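Local coordinates for lactate utilization protein C (PDB 2G40) that may function in the utilization of L-lactate, as a homodimeric member of the LutC/YkgG family, at residues A[126-139]-A[161-175]. Numbering follows the deposited sequence. Where two conformers were deposited one is given.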
loop_
_atom_site.group_PDB
_atom_site.type_symbol
_atom_site.label_atom_id
_atom_site.label_comp_id
_atom_site.label_asym_id
_atom_site.label_seq_id
_atom_site.Cartn_x
_atom_site.Cartn_y
_atom_site.Cartn_z
ATOM N N ASP A 126 -11.875 -3.193 -16.694
ATOM C CA ASP A 126 -12.966 -3.768 -15.905
ATOM C C ASP A 126 -12.448 -4.353 -14.606
ATOM O O ASP A 126 -13.133 -4.320 -13.585
ATOM C CB ASP A 126 -13.712 -4.838 -16.706
ATOM C CG ASP A 126 -14.498 -4.258 -17.870
ATOM O OD1 ASP A 126 -15.063 -3.155 -17.719
ATOM O OD2 ASP A 126 -14.581 -4.919 -18.937
ATOM N N ALA A 127 -11.226 -4.880 -14.639
ATOM C CA ALA A 127 -10.680 -5.586 -13.506
ATOM C C ALA A 127 -9.162 -5.632 -13.610
ATOM O O ALA A 127 -8.581 -5.388 -14.670
ATOM C CB ALA A 127 -11.240 -7.015 -13.451
ATOM N N VAL A 128 -8.541 -5.942 -12.486
ATOM C CA VAL A 128 -7.145 -6.298 -12.432
ATOM C C VAL A 128 -7.071 -7.670 -11.772
ATOM O O VAL A 128 -7.807 -7.962 -10.827
ATOM C CB VAL A 128 -6.319 -5.255 -11.643
ATOM C CG1 VAL A 128 -6.841 -5.061 -10.178
ATOM C CG2 VAL A 128 -4.843 -5.620 -11.670
ATOM N N LEU A 129 -6.156 -8.485 -12.274
ATOM C CA LEU A 129 -5.952 -9.838 -11.801
ATOM C C LEU A 129 -4.566 -9.892 -11.192
ATOM O O LEU A 129 -3.597 -9.504 -11.839
ATOM C CB LEU A 129 -6.041 -10.818 -12.973
ATOM C CG LEU A 129 -5.621 -12.258 -12.675
ATOM C CD1 LEU A 129 -6.583 -12.881 -11.678
ATOM C CD2 LEU A 129 -5.538 -13.079 -13.917
ATOM N N THR A 130 -4.467 -10.318 -9.932
ATOM C CA THR A 130 -3.161 -10.431 -9.290
ATOM C C THR A 130 -3.052 -11.668 -8.435
ATOM O O THR A 130 -4.050 -12.248 -8.007
ATOM C CB THR A 130 -2.807 -9.232 -8.337
ATOM O OG1 THR A 130 -3.513 -9.372 -7.088
ATOM C CG2 THR A 130 -3.125 -7.898 -8.960
ATOM N N GLY A 131 -1.804 -12.032 -8.176
ATOM C CA GLY A 131 -1.465 -12.917 -7.073
ATOM C C GLY A 131 -1.309 -12.080 -5.816
ATOM O O GLY A 131 -1.817 -10.959 -5.711
ATOM N N CYS A 132 -0.607 -12.628 -4.847
ATOM C CA CYS A 132 -0.262 -11.876 -3.644
ATOM C C CYS A 132 1.004 -12.439 -3.057
ATOM O O CYS A 132 1.551 -13.426 -3.586
ATOM C CB CYS A 132 -1.358 -11.964 -2.619
ATOM S SG CYS A 132 -1.703 -13.624 -2.005
ATOM N N ALA A 133 1.472 -11.816 -1.983
ATOM C CA ALA A 133 2.651 -12.292 -1.280
ATOM C C ALA A 133 2.288 -13.303 -0.200
ATOM O O ALA A 133 2.933 -14.366 -0.074
ATOM C CB ALA A 133 3.427 -11.142 -0.683
ATOM N N VAL A 134 1.265 -12.954 0.574
ATOM C CA VAL A 134 0.794 -13.765 1.701
ATOM C C VAL A 134 -0.583 -13.271 2.106
ATOM O O VAL A 134 -0.966 -12.134 1.800
ATOM C CB VAL A 134 1.781 -13.711 2.903
ATOM C CG1 VAL A 134 1.798 -12.321 3.534
ATOM C CG2 VAL A 134 1.464 -14.820 3.925
ATOM N N ALA A 135 -1.355 -14.137 2.758
ATOM C CA ALA A 135 -2.627 -13.727 3.315
ATOM C C ALA A 135 -2.673 -14.189 4.749
ATOM O O ALA A 135 -2.067 -15.188 5.103
ATOM C CB ALA A 135 -3.796 -14.332 2.557
ATOM N N ILE A 136 -3.395 -13.435 5.561
ATOM C CA ILE A 136 -3.503 -13.710 6.984
ATOM C C ILE A 136 -4.961 -13.971 7.330
ATOM O O ILE A 136 -5.854 -13.129 7.108
ATOM C CB ILE A 136 -2.973 -12.534 7.804
ATOM C CG1 ILE A 136 -1.517 -12.233 7.454
ATOM C CG2 ILE A 136 -3.116 -12.828 9.283
ATOM C CD1 ILE A 136 -1.160 -10.788 7.705
ATOM N N SER A 137 -5.203 -15.150 7.886
ATOM C CA SER A 137 -6.560 -15.568 8.171
ATOM C C SER A 137 -7.223 -14.749 9.266
ATOM O O SER A 137 -8.383 -14.392 9.140
ATOM C CB SER A 137 -6.622 -17.057 8.494
ATOM O OG SER A 137 -6.108 -17.379 9.771
ATOM N N GLU A 138 -6.486 -14.435 10.332
ATOM C CA GLU A 138 -7.109 -13.808 11.513
ATOM C C GLU A 138 -7.736 -12.453 11.217
ATOM O O GLU A 138 -8.762 -12.100 11.800
ATOM C CB GLU A 138 -6.131 -13.720 12.704
ATOM C CG GLU A 138 -4.948 -12.774 12.553
ATOM C CD GLU A 138 -4.127 -12.637 13.831
ATOM O OE1 GLU A 138 -4.658 -12.940 14.917
ATOM O OE2 GLU A 138 -2.953 -12.218 13.761
ATOM N N THR A 139 -7.135 -11.714 10.285
ATOM C CA THR A 139 -7.606 -10.382 9.932
ATOM C C THR A 139 -8.141 -10.301 8.515
ATOM O O THR A 139 -8.554 -9.244 8.086
ATOM C CB THR A 139 -6.491 -9.355 10.144
ATOM O OG1 THR A 139 -5.321 -9.754 9.436
ATOM C CG2 THR A 139 -6.171 -9.232 11.607
ATOM N N PHE A 161 -12.235 -3.206 -9.652
ATOM C CA PHE A 161 -12.523 -4.589 -9.344
ATOM C C PHE A 161 -11.213 -5.337 -9.369
ATOM O O PHE A 161 -10.520 -5.316 -10.374
ATOM C CB PHE A 161 -13.479 -5.174 -10.382
ATOM C CG PHE A 161 -13.800 -6.652 -10.214
ATOM C CD1 PHE A 161 -13.776 -7.284 -8.986
ATOM C CD2 PHE A 161 -14.178 -7.388 -11.327
ATOM C CE1 PHE A 161 -14.104 -8.643 -8.863
ATOM C CE2 PHE A 161 -14.509 -8.734 -11.211
ATOM C CZ PHE A 161 -14.479 -9.352 -9.995
ATOM N N HIS A 162 -10.847 -5.915 -8.219
ATOM C CA HIS A 162 -9.602 -6.646 -8.032
ATOM C C HIS A 162 -9.987 -8.104 -7.866
ATOM O O HIS A 162 -10.829 -8.442 -7.035
ATOM C CB HIS A 162 -8.900 -6.108 -6.777
ATOM C CG HIS A 162 -7.560 -6.713 -6.478
ATOM N ND1 HIS A 162 -6.898 -6.470 -5.297
ATOM C CD2 HIS A 162 -6.763 -7.543 -7.194
ATOM C CE1 HIS A 162 -5.749 -7.123 -5.296
ATOM N NE2 HIS A 162 -5.646 -7.791 -6.432
ATOM N N ILE A 163 -9.420 -8.941 -8.718
ATOM C CA ILE A 163 -9.463 -10.386 -8.581
ATOM C C ILE A 163 -8.091 -10.829 -8.094
ATOM O O ILE A 163 -7.089 -10.683 -8.804
ATOM C CB ILE A 163 -9.756 -11.105 -9.897
ATOM C CG1 ILE A 163 -11.099 -10.622 -10.483
ATOM C CG2 ILE A 163 -9.789 -12.616 -9.658
ATOM C CD1 ILE A 163 -11.393 -11.131 -11.894
ATOM N N CYS A 164 -8.052 -11.359 -6.879
ATOM C CA CYS A 164 -6.796 -11.683 -6.243
ATOM C C CYS A 164 -6.728 -13.178 -5.976
ATOM O O CYS A 164 -7.566 -13.740 -5.250
ATOM C CB CYS A 164 -6.676 -10.902 -4.942
ATOM S SG CYS A 164 -5.153 -11.217 -4.116
ATOM N N VAL A 165 -5.733 -13.822 -6.571
ATOM C CA VAL A 165 -5.578 -15.278 -6.459
ATOM C C VAL A 165 -4.597 -15.548 -5.333
ATOM O O VAL A 165 -3.491 -15.043 -5.349
ATOM C CB VAL A 165 -5.054 -15.907 -7.771
ATOM C CG1 VAL A 165 -4.738 -17.380 -7.577
ATOM C CG2 VAL A 165 -6.053 -15.722 -8.883
ATOM N N VAL A 166 -5.035 -16.347 -4.370
ATOM C CA VAL A 166 -4.274 -16.647 -3.167
ATOM C C VAL A 166 -4.076 -18.145 -3.148
ATOM O O VAL A 166 -5.030 -18.887 -3.096
ATOM C CB VAL A 166 -5.068 -16.224 -1.927
ATOM C CG1 VAL A 166 -4.294 -16.608 -0.650
ATOM C CG2 VAL A 166 -5.398 -14.730 -1.975
ATOM N N ARG A 167 -2.836 -18.615 -3.204
ATOM C CA ARG A 167 -2.611 -20.047 -3.105
ATOM C C ARG A 167 -2.919 -20.472 -1.683
ATOM O O ARG A 167 -2.615 -19.739 -0.770
ATOM C CB ARG A 167 -1.179 -20.387 -3.424
ATOM C CG ARG A 167 -0.744 -19.997 -4.800
ATOM C CD ARG A 167 0.477 -20.781 -5.222
ATOM N NE ARG A 167 1.548 -20.636 -4.246
ATOM C CZ ARG A 167 2.361 -19.584 -4.179
ATOM N NH1 ARG A 167 2.255 -18.583 -5.052
ATOM N NH2 ARG A 167 3.301 -19.537 -3.242
ATOM N N GLU A 168 -3.528 -21.640 -1.497
ATOM C CA GLU A 168 -3.797 -22.151 -0.159
ATOM C C GLU A 168 -2.559 -22.029 0.742
ATOM O O GLU A 168 -2.677 -21.611 1.899
ATOM C CB GLU A 168 -4.289 -23.597 -0.221
ATOM C CG GLU A 168 -4.609 -24.228 1.125
ATOM C CD GLU A 168 -3.409 -24.835 1.849
ATOM O OE1 GLU A 168 -2.351 -25.086 1.224
ATOM O OE2 GLU A 168 -3.542 -25.064 3.068
ATOM N N ASP A 169 -1.379 -22.347 0.200
ATOM C CA ASP A 169 -0.119 -22.325 0.962
ATOM C C ASP A 169 0.421 -20.940 1.273
ATOM O O ASP A 169 1.424 -20.810 1.966
ATOM C CB ASP A 169 0.966 -23.170 0.272
ATOM C CG ASP A 169 1.410 -22.603 -1.073
ATOM O OD1 ASP A 169 1.080 -21.454 -1.405
ATOM O OD2 ASP A 169 2.105 -23.329 -1.807
ATOM N N GLN A 170 -0.237 -19.906 0.772
ATOM C CA GLN A 170 0.133 -18.534 1.091
ATOM C C GLN A 170 -0.678 -17.988 2.259
ATOM O O GLN A 170 -0.467 -16.852 2.686
ATOM C CB GLN A 170 -0.107 -17.614 -0.116
ATOM C CG GLN A 170 0.891 -17.771 -1.222
ATOM C CD GLN A 170 0.577 -16.839 -2.353
ATOM O OE1 GLN A 170 -0.478 -16.939 -2.961
ATOM N NE2 GLN A 170 1.487 -15.939 -2.648
ATOM N N ILE A 171 -1.630 -18.764 2.752
ATOM C CA ILE A 171 -2.470 -18.293 3.837
ATOM C C ILE A 171 -1.850 -18.740 5.164
ATOM O O ILE A 171 -1.611 -19.923 5.361
ATOM C CB ILE A 171 -3.893 -18.839 3.718
ATOM C CG1 ILE A 171 -4.520 -18.419 2.382
ATOM C CG2 ILE A 171 -4.712 -18.373 4.902
ATOM C CD1 ILE A 171 -5.741 -19.267 1.996
ATOM N N VAL A 172 -1.585 -17.793 6.051
ATOM C CA VAL A 172 -1.066 -18.088 7.382
ATOM C C VAL A 172 -2.090 -17.606 8.373
ATOM O O VAL A 172 -2.987 -16.843 8.023
ATOM C CB VAL A 172 0.317 -17.408 7.658
ATOM C CG1 VAL A 172 1.329 -17.884 6.638
ATOM C CG2 VAL A 172 0.207 -15.880 7.647
ATOM N N GLN A 173 -1.965 -18.050 9.609
ATOM C CA GLN A 173 -2.963 -17.711 10.606
ATOM C C GLN A 173 -2.807 -16.298 11.134
ATOM O O GLN A 173 -3.779 -15.537 11.196
ATOM C CB GLN A 173 -2.921 -18.701 11.757
ATOM C CG GLN A 173 -3.856 -18.314 12.882
ATOM C CD GLN A 173 -3.800 -19.261 14.033
ATOM O OE1 GLN A 173 -3.221 -20.348 13.943
ATOM N NE2 GLN A 173 -4.403 -18.852 15.146
ATOM N N THR A 174 -1.594 -15.954 11.551
ATOM C CA THR A 174 -1.380 -14.760 12.345
ATOM C C THR A 174 -0.648 -13.675 11.565
ATOM O O THR A 174 0.111 -13.957 10.633
ATOM C CB THR A 174 -0.545 -15.093 13.590
ATOM O OG1 THR A 174 0.737 -15.586 13.168
ATOM C CG2 THR A 174 -1.251 -16.146 14.452
ATOM N N VAL A 175 -0.859 -12.436 11.991
ATOM C CA VAL A 175 -0.136 -11.293 11.457
ATOM C C VAL A 175 1.381 -11.489 11.581
ATOM O O VAL A 175 2.120 -11.227 10.638
ATOM C CB VAL A 175 -0.599 -9.987 12.145
ATOM C CG1 VAL A 175 0.302 -8.834 11.782
ATOM C CG2 VAL A 175 -2.033 -9.656 11.751
HETATM O O HOH W 1 -0.901 -15.716 -5.313
HETATM O O HOH W 2 4.202 -16.123 -1.709
#
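The imidazole of H162 meets T130 edge-on: NE2 donates to T130 OG1 at 2.7 Å, with the hydroxyl oxygen in the ring plane, while CB of C164 lies over one face. T130 OG1 sits between its own backbone N and carbonyl carbon (chi1 77°), where it accepts from the imidazole and donates to G131 O, in the carbonyl plane on a lone pair. The F161 ring has I163 CG1 on one face, off toward the rim, and D126 O at its edge; A127 CB approaches it obliquely, 3.6 Å from CD2, and R217 adds a cation-pi contact. T130 and A127 lie on strand 127-130, H162, F161, I163 and C164 on its parallel neighbour 161-167, near the middle of the six-stranded parallel sheet of the chain, an arrangement consistent with the placing of the LUD family, to which both segments belong, among the Rossmann-like domains. Four backbone bonds join the strands, from V128 N to F161 O through V165 N to T130 O. On the side of the sheet facing helix 79-87, L129 CD1 rests on I163 CG2 at 3.8 Å and also reaches V165. Beyond T130 the register shifts by two, and a second parallel ladder pairs 134-136 with 171-172. Between the ladders the Q170 amide bonds to both segments. Its NE2 reaches C132 O at 2.7 Å from above the carbonyl plane (52° out of it), bonds weakly to A133 O, and shares a water with that carbonyl. OE1 accepts from R167 N on a lone pair and from a second water that links it to C132 N and V165 O. A133 and V134, both opposite I143, form a classic beta bulge. At the far end, in one of its two conformers, E138 OE2 accepts from V175 N at 2.8 Å, on the anti side and somewhat out of the carboxylate plane, engaging the first residue of helix 175-187, where V175 also packs on V179 of the second subunit.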